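Local structure of glutathione transferase (Leptospira interrogans serovar Lai, 3UBK) at residues Y14-K17 with V18-G21; E69-D72 with T73-Q77; N149-T152 with L153-S157; P198-V201 with E202-Q206. The protein probably acts as a glutathione transferase, binding the tripeptide glutathione and joining its thiol to electrophilic substrates. All coordinates share one frame; numbering follows the deposited sequence.

Contact 1. Residues Y14-K17 with V18-G21; sequences YVNK and VKLG
Asn16 and Lys19, one turn apart on helix 13-25, run side by side, and a water joins their polar ends: it donates to Asn16 OD1 at 2.9 Å and accepts from Lys19 NZ at 2.8 Å. Beneath it the chains come only loosely together, Lys19 CD standing 4.1 Å from Asn16 OD1. The amide is also held from its other end, since Asn16 ND2 bonds to Ser10 O, while Lys19 NZ has Gln31 and Asp204 as further partners. Among the backbone bonds, Lys19 N reaches Val15 O at 2.9 Å and Leu20 N reaches Asn16 O at 2.9 Å; Val18 N to Tyr14 O, at 3.4 Å, is weak. The hydrocarbon part of Leu20 packs on a backbone oxygen: chi1 of -73° places its CG beside the residue's own backbone N, against Asn16 O at 3.3 Å. Lys17 leaves by another side of the helix, its chain extended and its NZ bonded to Ser64 and in a salt bridge with Glu100. Helix 13-25 is the crossover of the beta-alpha-beta unit between strands 4-7 and 29-32 in the thioredoxin-like domain; Val18 packs on helix 64-74, Leu20 on helices 153-169 and 196-213.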
loop_
_atom_site.group_PDB
_atom_site.type_symbol
_atom_site.label_atom_id
_atom_site.label_comp_id
_atom_site.label_asym_id
_atom_site.label_seq_id
_atom_site.Cartn_x
_atom_site.Cartn_y
_atom_site.Cartn_z
ATOM N N TYR A 14 -8.109 9.868 1.234
ATOM C CA TYR A 14 -7.692 9.102 0.055
ATOM C C TYR A 14 -8.189 9.736 -1.243
ATOM O O TYR A 14 -7.491 9.716 -2.249
ATOM C CB TYR A 14 -8.129 7.636 0.172
ATOM C CG TYR A 14 -7.363 6.964 1.295
ATOM C CD1 TYR A 14 -7.867 6.938 2.590
ATOM C CD2 TYR A 14 -6.101 6.428 1.073
ATOM C CE1 TYR A 14 -7.145 6.352 3.633
ATOM C CE2 TYR A 14 -5.378 5.839 2.106
ATOM C CZ TYR A 14 -5.909 5.810 3.385
ATOM O OH TYR A 14 -5.198 5.246 4.424
ATOM N N VAL A 15 -9.391 10.301 -1.214
ATOM C CA VAL A 15 -9.888 11.076 -2.353
ATOM C C VAL A 15 -8.972 12.278 -2.542
ATOM O O VAL A 15 -8.513 12.581 -3.655
ATOM C CB VAL A 15 -11.367 11.536 -2.119
ATOM C CG1 VAL A 15 -11.807 12.545 -3.175
ATOM C CG2 VAL A 15 -12.294 10.332 -2.104
ATOM N N ASN A 16 -8.664 12.950 -1.442
ATOM C CA ASN A 16 -7.862 14.153 -1.515
ATOM C C ASN A 16 -6.446 13.884 -1.989
ATOM O O ASN A 16 -5.880 14.689 -2.724
ATOM C CB ASN A 16 -7.877 14.907 -0.183
ATOM C CG ASN A 16 -9.215 15.545 0.075
ATOM O OD1 ASN A 16 -9.993 15.737 -0.857
ATOM N ND2 ASN A 16 -9.506 15.855 1.324
ATOM N N LYS A 17 -5.869 12.765 -1.557
ATOM C CA LYS A 17 -4.582 12.323 -2.084
ATOM C C LYS A 17 -4.589 12.310 -3.629
ATOM O O LYS A 17 -3.681 12.833 -4.278
ATOM C CB LYS A 17 -4.256 10.929 -1.527
ATOM C CG LYS A 17 -3.077 10.199 -2.180
ATOM C CD LYS A 17 -3.092 8.745 -1.666
ATOM C CE LYS A 17 -2.036 7.859 -2.273
ATOM N NZ LYS A 17 -2.361 6.426 -1.913
ATOM N N VAL A 18 -5.611 11.703 -4.216
ATOM C CA VAL A 18 -5.720 11.619 -5.681
ATOM C C VAL A 18 -5.957 13.007 -6.304
ATOM O O VAL A 18 -5.350 13.384 -7.321
ATOM C CB VAL A 18 -6.847 10.647 -6.112
ATOM C CG1 VAL A 18 -7.127 10.769 -7.613
ATOM C CG2 VAL A 18 -6.491 9.182 -5.740
ATOM N N LYS A 19 -6.826 13.776 -5.669
ATOM C CA LYS A 19 -7.182 15.112 -6.141
ATOM C C LYS A 19 -5.962 16.040 -6.216
ATOM O O LYS A 19 -5.817 16.830 -7.160
ATOM C CB LYS A 19 -8.242 15.672 -5.183
ATOM C CG LYS A 19 -9.164 16.702 -5.736
ATOM C CD LYS A 19 -10.379 16.851 -4.814
ATOM C CE LYS A 19 -10.949 18.245 -4.929
ATOM N NZ LYS A 19 -12.168 18.432 -4.084
ATOM N N LEU A 20 -5.081 15.961 -5.216
ATOM C CA LEU A 20 -3.854 16.741 -5.228
ATOM C C LEU A 20 -3.001 16.476 -6.481
ATOM O O LEU A 20 -2.425 17.409 -7.083
ATOM C CB LEU A 20 -3.024 16.448 -3.966
ATOM C CG LEU A 20 -3.527 17.031 -2.645
ATOM C CD1 LEU A 20 -2.916 16.298 -1.413
ATOM C CD2 LEU A 20 -3.245 18.536 -2.595
ATOM N N GLY A 21 -2.902 15.205 -6.860
ATOM C CA GLY A 21 -2.120 14.813 -8.036
ATOM C C GLY A 21 -2.759 15.305 -9.322
ATOM O O GLY A 21 -2.074 15.833 -10.188
HETATM O O HOH W 1 -11.010 18.356 -1.510
#

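Contact 2. Residues E69-D72 with T73-Q77; sequences EFLD and TIFPQ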
loop_
_atom_site.group_PDB
_atom_site.type_symbol
_atom_site.label_atom_id
_atom_site.label_comp_id
_atom_site.label_asym_id
_atom_site.label_seq_id
_atom_site.Cartn_x
_atom_site.Cartn_y
_atom_site.Cartn_z
ATOM N N GLU A 69 -0.584 6.008 -9.696
ATOM C CA GLU A 69 0.454 5.397 -10.536
ATOM C C GLU A 69 -0.028 5.363 -11.985
ATOM O O GLU A 69 0.736 5.585 -12.925
ATOM C CB GLU A 69 0.768 3.973 -10.048
ATOM C CG GLU A 69 1.390 3.939 -8.648
ATOM C CD GLU A 69 2.913 3.951 -8.657
ATOM O OE1 GLU A 69 3.532 4.069 -9.739
ATOM O OE2 GLU A 69 3.500 3.817 -7.565
ATOM N N PHE A 70 -1.317 5.104 -12.152
ATOM C CA PHE A 70 -1.921 5.065 -13.487
ATOM C C PHE A 70 -1.912 6.454 -14.153
ATOM O O PHE A 70 -1.450 6.614 -15.296
ATOM C CB PHE A 70 -3.347 4.515 -13.372
ATOM C CG PHE A 70 -4.168 4.668 -14.624
ATOM C CD1 PHE A 70 -4.117 3.702 -15.627
ATOM C CD2 PHE A 70 -4.988 5.779 -14.795
ATOM C CE1 PHE A 70 -4.886 3.839 -16.801
ATOM C CE2 PHE A 70 -5.772 5.924 -15.960
ATOM C CZ PHE A 70 -5.714 4.941 -16.963
ATOM N N LEU A 71 -2.419 7.454 -13.435
ATOM C CA LEU A 71 -2.468 8.812 -13.962
ATOM C C LEU A 71 -1.072 9.315 -14.312
ATOM O O LEU A 71 -0.893 9.984 -15.323
ATOM C CB LEU A 71 -3.134 9.778 -12.969
ATOM C CG LEU A 71 -4.639 9.594 -12.826
ATOM C CD1 LEU A 71 -5.171 10.500 -11.721
ATOM C CD2 LEU A 71 -5.333 9.877 -14.167
ATOM N N ASP A 72 -0.082 8.982 -13.490
ATOM C CA ASP A 72 1.283 9.409 -13.761
ATOM C C ASP A 72 1.865 8.718 -14.998
ATOM O O ASP A 72 2.702 9.292 -15.675
ATOM C CB ASP A 72 2.208 9.163 -12.562
ATOM C CG ASP A 72 3.446 10.037 -12.595
ATOM O OD1 ASP A 72 3.299 11.272 -12.751
ATOM O OD2 ASP A 72 4.575 9.504 -12.447
ATOM N N THR A 73 1.413 7.495 -15.284
ATOM C CA THR A 73 1.877 6.770 -16.450
ATOM C C THR A 73 1.256 7.359 -17.723
ATOM O O THR A 73 1.963 7.706 -18.680
ATOM C CB THR A 73 1.515 5.281 -16.339
ATOM O OG1 THR A 73 2.227 4.710 -15.236
ATOM C CG2 THR A 73 1.871 4.530 -17.636
ATOM N N ILE A 74 -0.067 7.488 -17.738
ATOM C CA ILE A 74 -0.718 8.000 -18.940
ATOM C C ILE A 74 -0.644 9.516 -19.117
ATOM O O ILE A 74 -0.697 10.001 -20.240
ATOM C CB ILE A 74 -2.182 7.523 -19.098
ATOM C CG1 ILE A 74 -3.057 8.031 -17.966
ATOM C CG2 ILE A 74 -2.262 5.999 -19.210
ATOM C CD1 ILE A 74 -4.540 8.054 -18.348
ATOM N N PHE A 75 -0.554 10.264 -18.019
ATOM C CA PHE A 75 -0.362 11.722 -18.106
ATOM C C PHE A 75 0.955 12.142 -17.460
ATOM O O PHE A 75 0.956 12.701 -16.354
ATOM C CB PHE A 75 -1.521 12.452 -17.416
ATOM C CG PHE A 75 -2.866 12.224 -18.072
ATOM C CD1 PHE A 75 -3.118 12.715 -19.343
ATOM C CD2 PHE A 75 -3.876 11.530 -17.411
ATOM C CE1 PHE A 75 -4.361 12.516 -19.955
ATOM C CE2 PHE A 75 -5.119 11.331 -18.007
ATOM C CZ PHE A 75 -5.362 11.831 -19.283
ATOM N N PRO A 76 2.084 11.884 -18.146
ATOM C CA PRO A 76 3.403 12.069 -17.539
ATOM C C PRO A 76 3.859 13.532 -17.475
ATOM O O PRO A 76 4.968 13.797 -17.028
ATOM C CB PRO A 76 4.336 11.245 -18.457
ATOM C CG PRO A 76 3.644 11.264 -19.810
ATOM C CD PRO A 76 2.157 11.277 -19.486
ATOM N N GLN A 77 3.011 14.466 -17.895
ATOM C CA GLN A 77 3.324 15.896 -17.775
ATOM C C GLN A 77 3.628 16.274 -16.329
ATOM O O GLN A 77 3.164 15.607 -15.390
ATOM C CB GLN A 77 2.184 16.773 -18.305
ATOM C CG GLN A 77 0.777 16.461 -17.750
ATOM C CD GLN A 77 -0.047 15.599 -18.691
ATOM O OE1 GLN A 77 0.450 14.620 -19.253
ATOM N NE2 GLN A 77 -1.312 15.977 -18.887
#
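Thr73 and Glu69 meet where helix 64-74 nears its end: Thr73 OG1 donates to Glu69 O at 2.9 Å and Thr73 N to the same oxygen at 3.1 Å, the two arriving from opposite faces of the carbonyl plane. Next in the chain, Ile74 lies against Phe70, one turn back. Ile74 CB stands 4.0 Å from Phe70 O. Beyond it CG1 lies between the backbone N and the carbonyl carbon (chi1 63°), which sets CG1 3.4 Å from Phe70 O and over one face of the Phe70 ring, toward the rim. CG2 is about as far from that oxygen as CB, and the tip, CD1, touches the ring at Phe70 CE2, 3.4 Å away. Beneath, Ile74 N bonds to Phe70 O. Phe75, the first residue to leave helical angles, still bonds through its N to Leu71 O at 2.7 Å, and Leu71 CD2 meets its ring at the edge, 3.9 Å from Phe75 CD2. Pro86 of the second subunit packs on Phe70, Thr73 and Ile74, and Trp87 of that subunit meets the Phe70 ring. Asp72 is turned elsewhere, to Lys25 and the backbone N of Leu81 and Ile82. The chemistry is thus divided: backbone and hydroxyl bonds close the last turn, while the apolar Phe70-Ile74 pair contributes to the dimer interface.

Contact 3. Residues N149-T152 with L153-S157; sequences NVFT and LADCS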
loop_
_atom_site.group_PDB
_atom_site.type_symbol
_atom_site.label_atom_id
_atom_site.label_comp_id
_atom_site.label_asym_id
_atom_site.label_seq_id
_atom_site.Cartn_x
_atom_site.Cartn_y
_atom_site.Cartn_z
ATOM N N ASN A 149 13.095 18.775 -3.930
ATOM C CA ASN A 149 12.776 20.111 -4.428
ATOM C C ASN A 149 11.589 20.171 -5.406
ATOM O O ASN A 149 11.239 21.248 -5.887
ATOM C CB ASN A 149 14.029 20.758 -5.033
ATOM C CG ASN A 149 14.459 20.099 -6.318
ATOM O OD1 ASN A 149 13.823 19.154 -6.779
ATOM N ND2 ASN A 149 15.531 20.603 -6.917
ATOM N N VAL A 150 10.972 19.023 -5.690
ATOM C CA VAL A 150 9.821 18.977 -6.600
ATOM C C VAL A 150 8.643 18.177 -6.033
ATOM O O VAL A 150 8.823 17.270 -5.227
ATOM C CB VAL A 150 10.194 18.411 -8.009
ATOM C CG1 VAL A 150 11.088 19.398 -8.767
ATOM C CG2 VAL A 150 10.874 17.024 -7.900
ATOM N N PHE A 151 7.436 18.531 -6.465
ATOM C CA PHE A 151 6.205 17.868 -6.030
ATOM C C PHE A 151 6.262 16.407 -6.509
ATOM O O PHE A 151 6.669 16.148 -7.637
ATOM C CB PHE A 151 5.027 18.584 -6.682
ATOM C CG PHE A 151 3.667 18.119 -6.211
ATOM C CD1 PHE A 151 3.110 16.933 -6.689
ATOM C CD2 PHE A 151 2.928 18.891 -5.331
ATOM C CE1 PHE A 151 1.863 16.531 -6.291
ATOM C CE2 PHE A 151 1.669 18.497 -4.933
ATOM C CZ PHE A 151 1.133 17.315 -5.408
ATOM N N THR A 152 5.899 15.457 -5.650
ATOM C CA THR A 152 5.846 14.045 -6.054
ATOM C C THR A 152 4.638 13.384 -5.457
ATOM O O THR A 152 3.863 14.019 -4.743
ATOM C CB THR A 152 7.052 13.233 -5.549
ATOM O OG1 THR A 152 7.008 13.177 -4.116
ATOM C CG2 THR A 152 8.359 13.855 -6.007
ATOM N N LEU A 153 4.499 12.087 -5.720
ATOM C CA LEU A 153 3.453 11.274 -5.096
ATOM C C LEU A 153 3.464 11.434 -3.570
ATOM O O LEU A 153 2.419 11.400 -2.909
ATOM C CB LEU A 153 3.701 9.785 -5.423
ATOM C CG LEU A 153 2.821 8.826 -4.604
ATOM C CD1 LEU A 153 1.367 8.939 -5.078
ATOM C CD2 LEU A 153 3.304 7.367 -4.692
ATOM N N ALA A 154 4.650 11.543 -2.996
ATOM C CA ALA A 154 4.728 11.622 -1.541
ATOM C C ALA A 154 4.051 12.897 -0.990
ATOM O O ALA A 154 3.616 12.921 0.160
ATOM C CB ALA A 154 6.176 11.523 -1.077
ATOM N N ASP A 155 3.946 13.943 -1.813
ATOM C CA ASP A 155 3.239 15.160 -1.376
ATOM C C ASP A 155 1.735 14.965 -1.411
ATOM O O ASP A 155 1.014 15.560 -0.625
ATOM C CB ASP A 155 3.650 16.380 -2.213
ATOM C CG ASP A 155 5.101 16.745 -2.010
ATOM O OD1 ASP A 155 5.419 17.294 -0.936
ATOM O OD2 ASP A 155 5.925 16.486 -2.912
ATOM N N CYS A 156 1.253 14.141 -2.335
ATOM C CA CYS A 156 -0.172 13.825 -2.362
ATOM C C CYS A 156 -0.547 13.087 -1.080
ATOM O O CYS A 156 -1.518 13.428 -0.402
ATOM C CB CYS A 156 -0.501 12.958 -3.571
ATOM S SG CYS A 156 -0.051 13.719 -5.169
ATOM N N SER A 157 0.215 12.057 -0.748
ATOM C CA SER A 157 -0.020 11.310 0.479
ATOM C C SER A 157 0.261 12.178 1.706
ATOM O O SER A 157 -0.522 12.223 2.648
ATOM C CB SER A 157 0.845 10.050 0.503
ATOM O OG SER A 157 0.390 9.125 -0.464
HETATM O O HOH W 2 8.457 15.360 -2.844
#
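A capping box starts helix 153-169 of the all-helical C-terminal domain, with Thr152 as N-cap and Asp155 three residues on. Thr152 OG1 accepts from Ala154 N at 3.1 Å, placed for this by a first torsion that sets it between its own backbone N and carbonyl carbon (chi1 65°). In return Thr152 N donates to Asp155 OD2 at 2.9 Å, using the anti lone pair of the carboxylate. Asp155 N closes the turn on Thr152 O, 2.9 Å away but well above the carbonyl plane. A water ties the same corner together, donating to Val150 O at 3.1 Å and to Asp155 OD2 at 2.8 Å and accepting from Thr152 OG1. Phe151 covers the box: Asp155 CB sits over the centre of its ring, 4.0 Å from the centroid, a CH-pi contact. Cys156 SG approaches the ring obliquely, 3.6 Å from Phe151 CE1. The second oxygen, Asp155 OD1, bonds to Tyr188 OH and Ile146 N, tying the cap to its surroundings. With a backbone N-H and water on OD2 and two more donors on OD1, the buried carboxylate is well compensated, and its negative charge at the helix N-terminus would probably be favoured by the helix dipole.

Contact 4. Residues P198-V201 with E202-Q206; sequences PALV and EKDKQ
Glu202 and Lys203 take up the carbonyls of the preceding turn of helix 196-213: Glu202 N bonds to Pro198 O at 3.0 Å and Lys203 N to Ala199 O at 2.8 Å. Asp204 N to Leu200 O is also 2.8 Å, and Lys205 N completes the run on Val201 O. Two side-chain bonds lie within 202-206. Lys205 NZ forms a salt bridge with Glu202 OE2 at 2.9 Å, on the syn lone pair; the glutamate is bent at its second torsion (chi2 -63°) and the lysine at its third, which brings the two ends together. Lys203, folded twice along its chain, donates from NZ to Gln206 OE1 at 2.8 Å. Asp204 instead turns out of the helix to Lys19 of helix 13-25, a salt bridge between the two domains, and its OD2 also bonds to a glycerol probably left from crystallisation. This helix belongs to the helical C-terminal domain of the glutathione transferase fold and lies directly against the thioredoxin-like N-terminal domain. Leu200 and Asp204 cross at an angle, with Leu200 CG 4.2 Å from Asp204 OD2. The methylenes of Glu202 rest on the preceding carbonyls, CG standing 3.5 Å from Pro198 O, and Lys203 CB is 3.4 Å from Ala199 O. Val201 faces Asn16, Leu20 and Leu23 of helix 13-25, while Pro198 and Glu202 pack on Phe159 of helix 153-169.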
loop_
_atom_site.group_PDB
_atom_site.type_symbol
_atom_site.label_atom_id
_atom_site.label_comp_id
_atom_site.label_asym_id
_atom_site.label_seq_id
_atom_site.Cartn_x
_atom_site.Cartn_y
_atom_site.Cartn_z
ATOM N N PRO A 198 -3.241 22.533 -3.527
ATOM C CA PRO A 198 -3.480 22.161 -2.124
ATOM C C PRO A 198 -4.490 23.081 -1.439
ATOM O O PRO A 198 -5.303 22.605 -0.629
ATOM C CB PRO A 198 -2.085 22.293 -1.488
ATOM C CG PRO A 198 -1.147 21.959 -2.632
ATOM C CD PRO A 198 -1.805 22.655 -3.823
ATOM N N ALA A 199 -4.456 24.378 -1.752
ATOM C CA ALA A 199 -5.452 25.307 -1.188
ATOM C C ALA A 199 -6.864 24.908 -1.592
ATOM O O ALA A 199 -7.776 24.915 -0.761
ATOM C CB ALA A 199 -5.165 26.765 -1.586
ATOM N N LEU A 200 -7.051 24.551 -2.864
ATOM C CA LEU A 200 -8.377 24.156 -3.353
ATOM C C LEU A 200 -8.873 22.868 -2.673
ATOM O O LEU A 200 -10.047 22.749 -2.284
ATOM C CB LEU A 200 -8.351 23.971 -4.879
ATOM C CG LEU A 200 -9.685 23.612 -5.536
ATOM C CD1 LEU A 200 -10.688 24.744 -5.329
ATOM C CD2 LEU A 200 -9.510 23.321 -7.024
ATOM N N VAL A 201 -7.975 21.903 -2.516
ATOM C CA VAL A 201 -8.327 20.670 -1.807
ATOM C C VAL A 201 -8.810 20.972 -0.374
ATOM O O VAL A 201 -9.846 20.455 0.065
ATOM C CB VAL A 201 -7.146 19.676 -1.802
ATOM C CG1 VAL A 201 -7.363 18.584 -0.764
ATOM C CG2 VAL A 201 -6.970 19.079 -3.213
ATOM N N GLU A 202 -8.064 21.807 0.340
ATOM C CA GLU A 202 -8.462 22.251 1.684
ATOM C C GLU A 202 -9.802 22.983 1.657
ATOM O O GLU A 202 -10.656 22.780 2.527
ATOM C CB GLU A 202 -7.404 23.178 2.275
ATOM C CG GLU A 202 -6.167 22.451 2.745
ATOM C CD GLU A 202 -6.476 21.493 3.878
ATOM O OE1 GLU A 202 -6.529 21.940 5.047
ATOM O OE2 GLU A 202 -6.667 20.291 3.601
ATOM N N LYS A 203 -9.983 23.835 0.650
ATOM C CA LYS A 203 -11.223 24.578 0.511
ATOM C C LYS A 203 -12.439 23.675 0.265
ATOM O O LYS A 203 -13.473 23.825 0.925
ATOM C CB LYS A 203 -11.090 25.624 -0.594
ATOM C CG LYS A 203 -12.412 26.264 -1.005
ATOM C CD LYS A 203 -13.097 26.933 0.171
ATOM C CE LYS A 203 -12.149 27.817 0.951
ATOM N NZ LYS A 203 -12.873 28.567 2.021
ATOM N N ASP A 204 -12.333 22.745 -0.689
ATOM C CA ASP A 204 -13.439 21.820 -0.957
ATOM C C ASP A 204 -13.777 20.982 0.288
ATOM O O ASP A 204 -14.945 20.666 0.543
ATOM C CB ASP A 204 -13.122 20.901 -2.132
ATOM C CG ASP A 204 -13.310 21.586 -3.484
ATOM O OD1 ASP A 204 -13.972 22.644 -3.548
ATOM O OD2 ASP A 204 -12.795 21.060 -4.491
ATOM N N LYS A 205 -12.750 20.629 1.048
ATOM C CA LYS A 205 -12.923 19.849 2.267
ATOM C C LYS A 205 -13.703 20.689 3.272
ATOM O O LYS A 205 -14.657 20.217 3.883
ATOM C CB LYS A 205 -11.558 19.456 2.848
ATOM C CG LYS A 205 -11.642 18.627 4.138
ATOM C CD LYS A 205 -10.343 17.857 4.447
ATOM C CE LYS A 205 -9.147 18.783 4.662
ATOM N NZ LYS A 205 -7.850 18.043 4.919
ATOM N N GLN A 206 -13.294 21.946 3.413
ATOM C CA GLN A 206 -13.934 22.880 4.331
ATOM C C GLN A 206 -15.397 23.154 3.989
ATOM O O GLN A 206 -16.260 23.157 4.872
ATOM C CB GLN A 206 -13.160 24.190 4.365
ATOM C CG GLN A 206 -13.436 25.027 5.599
ATOM C CD GLN A 206 -13.241 26.492 5.334
ATOM O OE1 GLN A 206 -13.586 26.981 4.261
ATOM N NE2 GLN A 206 -12.675 27.206 6.302
#

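Contact 1 lies centrally, with contacts 3 and 4 both touching it and their centres each about 11 Å from its own. Lys17 and Leu20 meet contact 3, Leu20 CD1 being 3.3 Å from Cys156 O. Toward contact 4, Lys19 NZ binds Asp204 OD2 at 2.7 Å, and Asn16 CG packs 3.7 Å from Val201 CG1. Helix 13-25 therefore joins the two domains. Contact 2 stands apart, its nearest atoms about 5 Å from contacts 1 and 3. Of the glutathione-binding residues, the side chain of Ser64 comes within about 3 Å of that of Lys17, and that of Ile51 within about 4 Å of that of Val15; no glutathione is bound to this chain.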